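Local coordinates for protein glucokinase (Streptomyces griseus, PDB 3VGL) that probably catalyses the ATP-dependent phosphorylation of D-glucose to glucose 6-phosphate, and binds glucose, an ATP analogue, zinc and sodium, at residues A65-D70 with F149-E154; N104-A109 with C127-T132; G136-G141 with A153-I158. One frame throughout, in Å; residues are numbered along the deposited sequence.

Contact 1. Residues A65-D70 with F149-E154; sequences AGYVDD and FGVAAE. With BGC (beta-D-glucopyranose), chain D.
Gly66 and Tyr67 approach Glu154 at the wall of the glucose pocket, in the actin-like ATPase fold of the ROK family. Gly66 O is hydrogen-bonded to Asn104 ND2, while its CA lies 3.2 Å from glucose O3. The ring of Tyr67 carries much of the contact. Glu154 CG sits over one face, 3.6 Å from the ring centroid and 15° off the normal, a CH-pi contact. The Glu154 chain bends here (chi2 -61°), which brings CD close to CE1 and CD1 of the ring. The carboxylate plane is turned 32° from the ring plane. Both carboxylate oxygens are used by the sugar: OE1 accepts from glucose O2 and OE2 from glucose O3, each at 2.7 Å. Val151 crosses Tyr67 at about a right angle, with Val151 CB 3.7 Å from Tyr67 CD2. The ring of Phe77 meets Tyr67 edge to face. At Val68 the backbones crowd together. Val68 O and Gly150 O are two acceptors only 2.8 Å apart. A water that accepts from Val68 N also binds Gly150 O. Gly150 has no room for a CB, which would strike Val68 O and Asp70 N. Asp69 OD1 accepts hydrogen bonds from Thr74 N and Ala73 N. On the far segment, Phe149 N and Val151 N bind Asp252 of the second subunit, so the loop is also held at the subunit interface. At the exposed end a single water donates to both Asp70 OD1, at 3.0 Å, and Phe149 O, at 2.7 Å.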
# COMPACT_ATOMS: atom_id res chain seq x y z
N ALA A 65 -14.70 13.38 -21.93
CA ALA A 65 -13.87 12.80 -20.86
C ALA A 65 -14.31 13.27 -19.46
O ALA A 65 -13.61 14.01 -18.77
CB ALA A 65 -12.41 13.12 -21.11
N GLY A 66 -15.48 12.81 -19.04
CA GLY A 66 -15.92 13.08 -17.67
C GLY A 66 -17.13 12.26 -17.32
O GLY A 66 -17.61 11.46 -18.13
N TYR A 67 -17.62 12.47 -16.09
CA TYR A 67 -18.81 11.81 -15.58
C TYR A 67 -20.01 12.46 -16.27
O TYR A 67 -20.28 13.64 -16.06
CB TYR A 67 -18.92 12.07 -14.05
CG TYR A 67 -18.00 11.23 -13.16
CD1 TYR A 67 -16.62 11.21 -13.35
CD2 TYR A 67 -18.53 10.48 -12.10
CE1 TYR A 67 -15.79 10.47 -12.50
CE2 TYR A 67 -17.70 9.73 -11.24
CZ TYR A 67 -16.34 9.71 -11.48
OH TYR A 67 -15.50 8.96 -10.67
N VAL A 68 -20.69 11.68 -17.12
CA VAL A 68 -21.86 12.15 -17.86
C VAL A 68 -23.14 11.59 -17.24
O VAL A 68 -23.19 10.42 -16.85
CB VAL A 68 -21.74 11.73 -19.33
CG1 VAL A 68 -23.04 12.10 -20.12
CG2 VAL A 68 -20.52 12.40 -19.95
N ASP A 69 -24.17 12.43 -17.16
CA ASP A 69 -25.44 12.05 -16.53
C ASP A 69 -26.28 11.03 -17.31
O ASP A 69 -25.99 10.75 -18.47
CB ASP A 69 -26.25 13.31 -16.22
CG ASP A 69 -26.91 13.90 -17.45
OD1 ASP A 69 -26.28 13.96 -18.54
OD2 ASP A 69 -28.07 14.31 -17.32
N ASP A 70 -27.32 10.48 -16.68
CA ASP A 70 -28.14 9.43 -17.30
C ASP A 70 -28.98 9.93 -18.48
O ASP A 70 -29.41 9.15 -19.33
CB ASP A 70 -29.05 8.76 -16.25
CG ASP A 70 -29.94 9.76 -15.54
OD1 ASP A 70 -29.41 10.69 -14.89
OD2 ASP A 70 -31.18 9.62 -15.63
N PHE A 149 -27.26 6.41 -12.54
CA PHE A 149 -27.05 7.85 -12.61
C PHE A 149 -26.18 8.27 -13.78
O PHE A 149 -25.82 9.44 -13.89
CB PHE A 149 -26.51 8.38 -11.27
CG PHE A 149 -27.39 8.04 -10.10
CD1 PHE A 149 -28.62 8.70 -9.91
CD2 PHE A 149 -27.00 7.08 -9.17
CE1 PHE A 149 -29.41 8.39 -8.83
CE2 PHE A 149 -27.81 6.76 -8.08
CZ PHE A 149 -29.01 7.42 -7.90
N GLY A 150 -25.87 7.32 -14.66
CA GLY A 150 -25.15 7.61 -15.89
C GLY A 150 -23.65 7.51 -15.75
O GLY A 150 -22.93 7.60 -16.75
N VAL A 151 -23.18 7.26 -14.53
CA VAL A 151 -21.75 7.35 -14.25
C VAL A 151 -21.06 6.03 -13.90
O VAL A 151 -19.99 6.03 -13.25
CB VAL A 151 -21.44 8.44 -13.21
CG1 VAL A 151 -21.91 9.82 -13.72
CG2 VAL A 151 -22.06 8.12 -11.84
N ALA A 152 -21.61 4.92 -14.40
CA ALA A 152 -20.89 3.64 -14.36
C ALA A 152 -19.60 3.72 -15.17
O ALA A 152 -19.40 4.66 -15.98
CB ALA A 152 -21.78 2.49 -14.86
N ALA A 153 -18.74 2.73 -14.96
CA ALA A 153 -17.54 2.54 -15.78
C ALA A 153 -16.53 3.67 -15.61
O ALA A 153 -15.75 3.97 -16.52
CB ALA A 153 -17.91 2.34 -17.26
N GLU A 154 -16.50 4.26 -14.42
CA GLU A 154 -15.45 5.21 -14.07
C GLU A 154 -14.27 4.46 -13.45
O GLU A 154 -13.87 4.70 -12.30
CB GLU A 154 -16.02 6.30 -13.18
CG GLU A 154 -16.76 7.37 -14.01
CD GLU A 154 -15.82 8.03 -14.99
OE1 GLU A 154 -14.67 8.32 -14.57
OE2 GLU A 154 -16.25 8.25 -16.15
C2 BGC D . -12.51 10.51 -16.48
C3 BGC D . -13.38 9.61 -17.35
C4 BGC D . -12.82 9.50 -18.77
C5 BGC D . -11.35 9.12 -18.67
C6 BGC D . -10.69 9.02 -20.05
C1 BGC D . -11.08 10.01 -16.53
O1 BGC D . -10.22 10.86 -15.82
O2 BGC D . -12.99 10.38 -15.12
O3 BGC D . -14.69 10.09 -17.41
O4 BGC D . -13.51 8.49 -19.47
O5 BGC D . -10.63 10.05 -17.88
O6 BGC D . -10.76 10.25 -20.73
O HOH W 1 -20.32 8.80 -17.37
O HOH W 2 -24.02 8.52 -19.14
O HOH W 3 -27.19 11.66 -13.19

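Contact 2. Residues N104-A109 with C127-T132; sequences NDANAA and CITLGT. With NA (sodium ion), chain C; ANP (phosphoaminophosphonic acid-adenylate ester), chain E; BGC (beta-D-glucopyranose), chain D.
Ala106 CB packs against Thr129, with Thr129 OG1 3.7 Å away. One turn on, Ala109 CB lies 3.9 Å from Thr129 CG2 and also touches Cys127 SG. Small residues thus let the start of helix 105-116 lie on strand 125-130. The two short axes come within 8.2 Å, at 124° between their directions. This is helix-on-sheet packing in the core of the actin-like fold, and the N-terminus of the helix and the loop after the strand reach ligands. Asn104 is the helix N-cap. Its OD1 accepts from Asn107 N at 2.9 Å and weakly from Ala106 N, and it also binds the sodium ion at 2.4 Å. Asn107 OD1 is a second ligand of the ion, and Gly136 O is a third. With CG anti to the backbone N (chi1 166°), the Asn104 amide group lies between sodium and sugar. Its ND2 donates to glucose O4. Both carboxylate oxygens of Asp105 bind the sugar. OD1 accepts from glucose O4 at 2.6 Å and OD2 from glucose O6 at 2.7 Å. An alanine here would keep only CB, and O4 and O6 of the glucose would probably be left without these acceptors. A water joins Thr129 OG1 to Asp105 OD2, the latter by a weak bond. Beyond the strand, Thr132 N and OG1 both donate to O1B of the ATP analogue, OG1 at 2.7 Å. The apolar contact is small, and the polar ends do the binding: the helix start holds O6, the hydroxyl phosphorylated in the reaction, and the strand end holds the nucleotide phosphate.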
# COMPACT_ATOMS: atom_id res chain seq x y z
N ASN A 104 -20.20 9.61 -22.22
CA ASN A 104 -18.81 9.53 -21.75
C ASN A 104 -17.92 8.98 -22.87
O ASN A 104 -18.33 8.09 -23.62
CB ASN A 104 -18.75 8.67 -20.48
CG ASN A 104 -17.34 8.27 -20.13
OD1 ASN A 104 -16.88 7.20 -20.53
ND2 ASN A 104 -16.64 9.13 -19.39
N ASP A 105 -16.70 9.51 -22.96
CA ASP A 105 -15.79 9.15 -24.05
C ASP A 105 -15.44 7.69 -24.12
O ASP A 105 -15.33 7.14 -25.21
CB ASP A 105 -14.51 10.00 -24.03
CG ASP A 105 -13.66 9.81 -22.77
OD1 ASP A 105 -14.22 9.51 -21.71
OD2 ASP A 105 -12.43 9.98 -22.84
N ALA A 106 -15.21 7.06 -22.98
CA ALA A 106 -14.83 5.67 -23.00
C ALA A 106 -16.05 4.75 -23.15
O ALA A 106 -15.95 3.67 -23.70
CB ALA A 106 -14.00 5.34 -21.76
N ASN A 107 -17.22 5.22 -22.69
CA ASN A 107 -18.48 4.54 -23.01
C ASN A 107 -18.62 4.50 -24.53
O ASN A 107 -18.90 3.46 -25.12
CB ASN A 107 -19.68 5.27 -22.41
CG ASN A 107 -19.80 5.08 -20.91
OD1 ASN A 107 -18.95 4.44 -20.25
ND2 ASN A 107 -20.86 5.64 -20.36
N ALA A 108 -18.34 5.63 -25.17
CA ALA A 108 -18.45 5.74 -26.63
C ALA A 108 -17.42 4.83 -27.33
O ALA A 108 -17.75 4.12 -28.29
CB ALA A 108 -18.32 7.19 -27.07
N ALA A 109 -16.19 4.80 -26.81
CA ALA A 109 -15.17 3.91 -27.37
C ALA A 109 -15.60 2.43 -27.28
O ALA A 109 -15.41 1.68 -28.24
CB ALA A 109 -13.82 4.12 -26.65
N CYS A 127 -14.18 -2.38 -21.95
CA CYS A 127 -13.18 -1.50 -22.55
C CYS A 127 -12.51 -0.64 -21.49
O CYS A 127 -13.16 -0.15 -20.54
CB CYS A 127 -13.85 -0.59 -23.57
SG CYS A 127 -12.76 0.60 -24.38
N ILE A 128 -11.19 -0.49 -21.62
CA ILE A 128 -10.45 0.55 -20.89
C ILE A 128 -9.75 1.40 -21.91
O ILE A 128 -9.28 0.89 -22.93
CB ILE A 128 -9.43 0.02 -19.84
CG1 ILE A 128 -8.23 -0.69 -20.49
CG2 ILE A 128 -10.12 -0.89 -18.85
CD1 ILE A 128 -7.04 -0.89 -19.50
N THR A 129 -9.70 2.70 -21.66
CA THR A 129 -8.93 3.58 -22.53
C THR A 129 -7.78 4.17 -21.73
O THR A 129 -7.96 4.57 -20.56
CB THR A 129 -9.77 4.68 -23.19
OG1 THR A 129 -10.34 5.53 -22.18
CG2 THR A 129 -10.89 4.07 -24.07
N LEU A 130 -6.60 4.20 -22.34
CA LEU A 130 -5.40 4.74 -21.71
C LEU A 130 -4.99 6.00 -22.45
O LEU A 130 -4.58 5.94 -23.60
CB LEU A 130 -4.27 3.70 -21.78
CG LEU A 130 -4.53 2.37 -21.08
CD1 LEU A 130 -3.38 1.41 -21.36
CD2 LEU A 130 -4.70 2.59 -19.55
N GLY A 131 -5.09 7.13 -21.77
CA GLY A 131 -4.85 8.45 -22.40
C GLY A 131 -4.45 9.44 -21.34
O GLY A 131 -3.63 9.12 -20.47
N THR A 132 -5.03 10.64 -21.39
CA THR A 132 -4.80 11.61 -20.32
C THR A 132 -5.17 11.01 -18.98
O THR A 132 -4.48 11.21 -17.97
CB THR A 132 -5.63 12.87 -20.56
OG1 THR A 132 -5.24 13.40 -21.82
CG2 THR A 132 -5.35 13.93 -19.51
NA NA C . -16.98 5.39 -19.02
PB ANP E . -6.92 12.34 -24.80
O1B ANP E . -6.78 11.79 -23.38
O2B ANP E . -6.93 13.83 -24.93
N3B ANP E . -8.37 11.73 -25.50
PA ANP E . -4.89 10.47 -25.78
O1A ANP E . -3.99 10.56 -27.01
O2A ANP E . -5.87 9.35 -25.65
O3A ANP E . -5.63 11.90 -25.65
O5' ANP E . -3.99 10.47 -24.45
C5' ANP E . -2.96 11.43 -24.23
C4' ANP E . -1.90 10.84 -23.32
O4' ANP E . -1.46 9.58 -23.84
C3' ANP E . -0.69 11.74 -23.27
O3' ANP E . -0.04 11.50 -22.02
C2' ANP E . 0.14 11.18 -24.40
O2' ANP E . 1.52 11.47 -24.23
C1' ANP E . -0.13 9.69 -24.35
N9 ANP E . -0.17 9.10 -25.70
C8 ANP E . -1.06 9.34 -26.68
N7 ANP E . -0.76 8.60 -27.79
C5 ANP E . 0.32 7.86 -27.48
C6 ANP E . 1.19 6.87 -28.16
N6 ANP E . 0.94 6.48 -29.44
N1 ANP E . 2.21 6.34 -27.45
C2 ANP E . 2.51 6.70 -26.18
N3 ANP E . 1.76 7.60 -25.50
C4 ANP E . 0.71 8.19 -26.10
C2 BGC D . -12.51 10.51 -16.48
C3 BGC D . -13.38 9.61 -17.35
C4 BGC D . -12.82 9.50 -18.77
C5 BGC D . -11.35 9.12 -18.67
C6 BGC D . -10.69 9.02 -20.05
C1 BGC D . -11.08 10.01 -16.53
O1 BGC D . -10.22 10.86 -15.82
O2 BGC D . -12.99 10.38 -15.12
O3 BGC D . -14.69 10.09 -17.41
O4 BGC D . -13.51 8.49 -19.47
O5 BGC D . -10.63 10.05 -17.88
O6 BGC D . -10.76 10.25 -20.73
O HOH W 4 -11.74 7.40 -23.69
O HOH W 5 -18.12 6.81 -17.38
O HOH W 6 -14.90 6.34 -18.20

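Contact 3. Residues G136-G141 with A153-I158; sequences GGIIIG and AEFGHI. With NA (sodium ion), chain C; ZN (zinc ion), chain B; BGC (beta-D-glucopyranose), chain D.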
# COMPACT_ATOMS: atom_id res chain seq x y z
N GLY A 136 -13.41 3.83 -18.74
CA GLY A 136 -13.99 2.50 -18.91
C GLY A 136 -15.28 2.53 -19.72
O GLY A 136 -15.94 3.56 -19.85
N GLY A 137 -15.66 1.37 -20.23
CA GLY A 137 -16.94 1.21 -20.92
C GLY A 137 -17.40 -0.22 -20.75
O GLY A 137 -16.60 -1.16 -20.80
N ILE A 138 -18.70 -0.40 -20.54
CA ILE A 138 -19.28 -1.70 -20.20
C ILE A 138 -20.32 -2.09 -21.24
O ILE A 138 -21.30 -1.38 -21.46
CB ILE A 138 -19.99 -1.63 -18.83
CG1 ILE A 138 -19.03 -1.31 -17.70
CG2 ILE A 138 -20.71 -2.98 -18.51
CD1 ILE A 138 -19.73 -0.80 -16.49
N ILE A 139 -20.09 -3.22 -21.89
CA ILE A 139 -21.13 -3.86 -22.72
C ILE A 139 -21.50 -5.16 -22.00
O ILE A 139 -20.66 -6.05 -21.82
CB ILE A 139 -20.64 -4.20 -24.13
CG1 ILE A 139 -20.10 -2.98 -24.88
CG2 ILE A 139 -21.77 -4.91 -24.92
CD1 ILE A 139 -21.10 -1.88 -25.15
N ILE A 140 -22.76 -5.25 -21.56
CA ILE A 140 -23.29 -6.46 -20.94
C ILE A 140 -24.59 -6.80 -21.63
O ILE A 140 -25.46 -5.94 -21.80
CB ILE A 140 -23.49 -6.29 -19.42
CG1 ILE A 140 -22.14 -6.29 -18.69
CG2 ILE A 140 -24.37 -7.43 -18.86
CD1 ILE A 140 -22.21 -5.91 -17.23
N GLY A 141 -24.72 -8.06 -22.04
CA GLY A 141 -25.91 -8.49 -22.79
C GLY A 141 -26.16 -7.63 -24.01
O GLY A 141 -27.30 -7.20 -24.27
N ALA A 153 -18.74 2.73 -14.96
CA ALA A 153 -17.54 2.54 -15.78
C ALA A 153 -16.53 3.67 -15.61
O ALA A 153 -15.75 3.97 -16.52
CB ALA A 153 -17.91 2.34 -17.26
N GLU A 154 -16.50 4.26 -14.42
CA GLU A 154 -15.45 5.21 -14.07
C GLU A 154 -14.27 4.46 -13.45
O GLU A 154 -13.87 4.70 -12.30
CB GLU A 154 -16.02 6.30 -13.18
CG GLU A 154 -16.76 7.37 -14.01
CD GLU A 154 -15.82 8.03 -14.99
OE1 GLU A 154 -14.67 8.32 -14.57
OE2 GLU A 154 -16.25 8.25 -16.15
N PHE A 155 -13.72 3.53 -14.24
CA PHE A 155 -12.69 2.63 -13.73
C PHE A 155 -11.42 3.36 -13.30
O PHE A 155 -10.65 2.88 -12.45
CB PHE A 155 -12.25 1.65 -14.83
CG PHE A 155 -13.35 0.78 -15.40
CD1 PHE A 155 -14.53 0.51 -14.70
CD2 PHE A 155 -13.14 0.18 -16.63
CE1 PHE A 155 -15.52 -0.33 -15.27
CE2 PHE A 155 -14.10 -0.65 -17.21
CZ PHE A 155 -15.29 -0.90 -16.54
N GLY A 156 -11.20 4.54 -13.88
CA GLY A 156 -9.99 5.31 -13.58
C GLY A 156 -9.87 5.73 -12.14
O GLY A 156 -8.79 6.05 -11.68
N HIS A 157 -11.00 5.72 -11.42
CA HIS A 157 -11.01 6.20 -10.04
C HIS A 157 -11.29 5.12 -9.02
O HIS A 157 -11.57 5.39 -7.85
CB HIS A 157 -11.94 7.43 -9.91
CG HIS A 157 -11.64 8.43 -10.96
ND1 HIS A 157 -10.50 9.21 -10.93
CD2 HIS A 157 -12.24 8.66 -12.16
CE1 HIS A 157 -10.45 9.92 -12.04
NE2 HIS A 157 -11.48 9.61 -12.81
N ILE A 158 -11.13 3.87 -9.44
CA ILE A 158 -11.06 2.75 -8.49
C ILE A 158 -9.74 2.90 -7.74
O ILE A 158 -8.71 3.21 -8.34
CB ILE A 158 -11.04 1.39 -9.24
CG1 ILE A 158 -12.40 1.17 -9.94
CG2 ILE A 158 -10.71 0.22 -8.30
CD1 ILE A 158 -12.26 0.13 -11.06
NA NA C . -16.98 5.39 -19.02
ZN ZN B . -9.29 9.73 -9.29
C2 BGC D . -12.51 10.51 -16.48
C3 BGC D . -13.38 9.61 -17.35
C4 BGC D . -12.82 9.50 -18.77
C5 BGC D . -11.35 9.12 -18.67
C6 BGC D . -10.69 9.02 -20.05
C1 BGC D . -11.08 10.01 -16.53
O1 BGC D . -10.22 10.86 -15.82
O2 BGC D . -12.99 10.38 -15.12
O3 BGC D . -14.69 10.09 -17.41
O4 BGC D . -13.51 8.49 -19.47
O5 BGC D . -10.63 10.05 -17.88
O6 BGC D . -10.76 10.25 -20.73
O HOH W 6 -14.90 6.34 -18.20
O HOH W 5 -18.12 6.81 -17.38
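The backbones of Gly136 and Ala153 pass close, with CA atoms 4.7 Å apart, where strand 134-140 runs by a tight turn centred on Glu154. Phe155 N makes a weak bond to Ala153 O across this inverse gamma turn. Gly136 has no room for a side chain, since a CB would collide with Phe155 CD2 and Ala153 O. Instead, the Phe155 ring packs obliquely on its backbone, with Phe155 CD2 3.4 Å from Gly136 CA. Further along the ring, CZ lies 3.9 Å from Ile138 CG1, and the two side chains cross at a slant. With Ile138 CG1 beside the backbone N, a nearly extended chi2 (161°) carries CD1 to 3.7 Å from Ala153 CB. This apolar patch continues onto Ile126 and Ile128 of the next strand and onto Leu250 of the second subunit. The sequence Glu154-Phe155-Gly156-His157 is the ExGH motif of ROK sugar kinases, and it lies at the meeting point of the sugar and both metals. Gly136 O binds the sodium ion at 2.3 Å. A sodium-bound water accepts from Gly136 N at 3.0 Å and donates to Ala153 O and Glu154 OE2. The same water lies in hydrogen-bonding contact with glucose O4. His157 takes no part in the apolar contact and serves two ligands through its two ring nitrogens. ND1 binds the zinc ion at 2.1 Å, with Cys167, Cys169 and Cys174 completing the site. With ND1 taken by the metal, NE2 carries the proton and donates to glucose O2 at 2.9 Å, with an N-H...O angle of 149°. Glu154 OE1 lies at the edge of the imidazole, in its plane.

How the contacts relate
All three contacts are largely buried and all touch the glucose. Contact 2 lies closest to the centre of the chain and meets no other subunit. Contacts 1 and 3 lie farther out, share Ala153 and Glu154, and reach the second subunit. Only contact 1 runs out to an exposed residue, and waters bridge its two segments. Contacts 2 and 3 stand on neighbouring strands, 125-130 and 134-140, joined by Cys127 O to Gly137 N, and both supply sodium ligands. Contact 2 pairs helix with strand through small apolar groups. Contact 1 joins a short strand to a loop, and contact 3 sets an aromatic ring against a glycine backbone, two residues before the zinc-binding histidine.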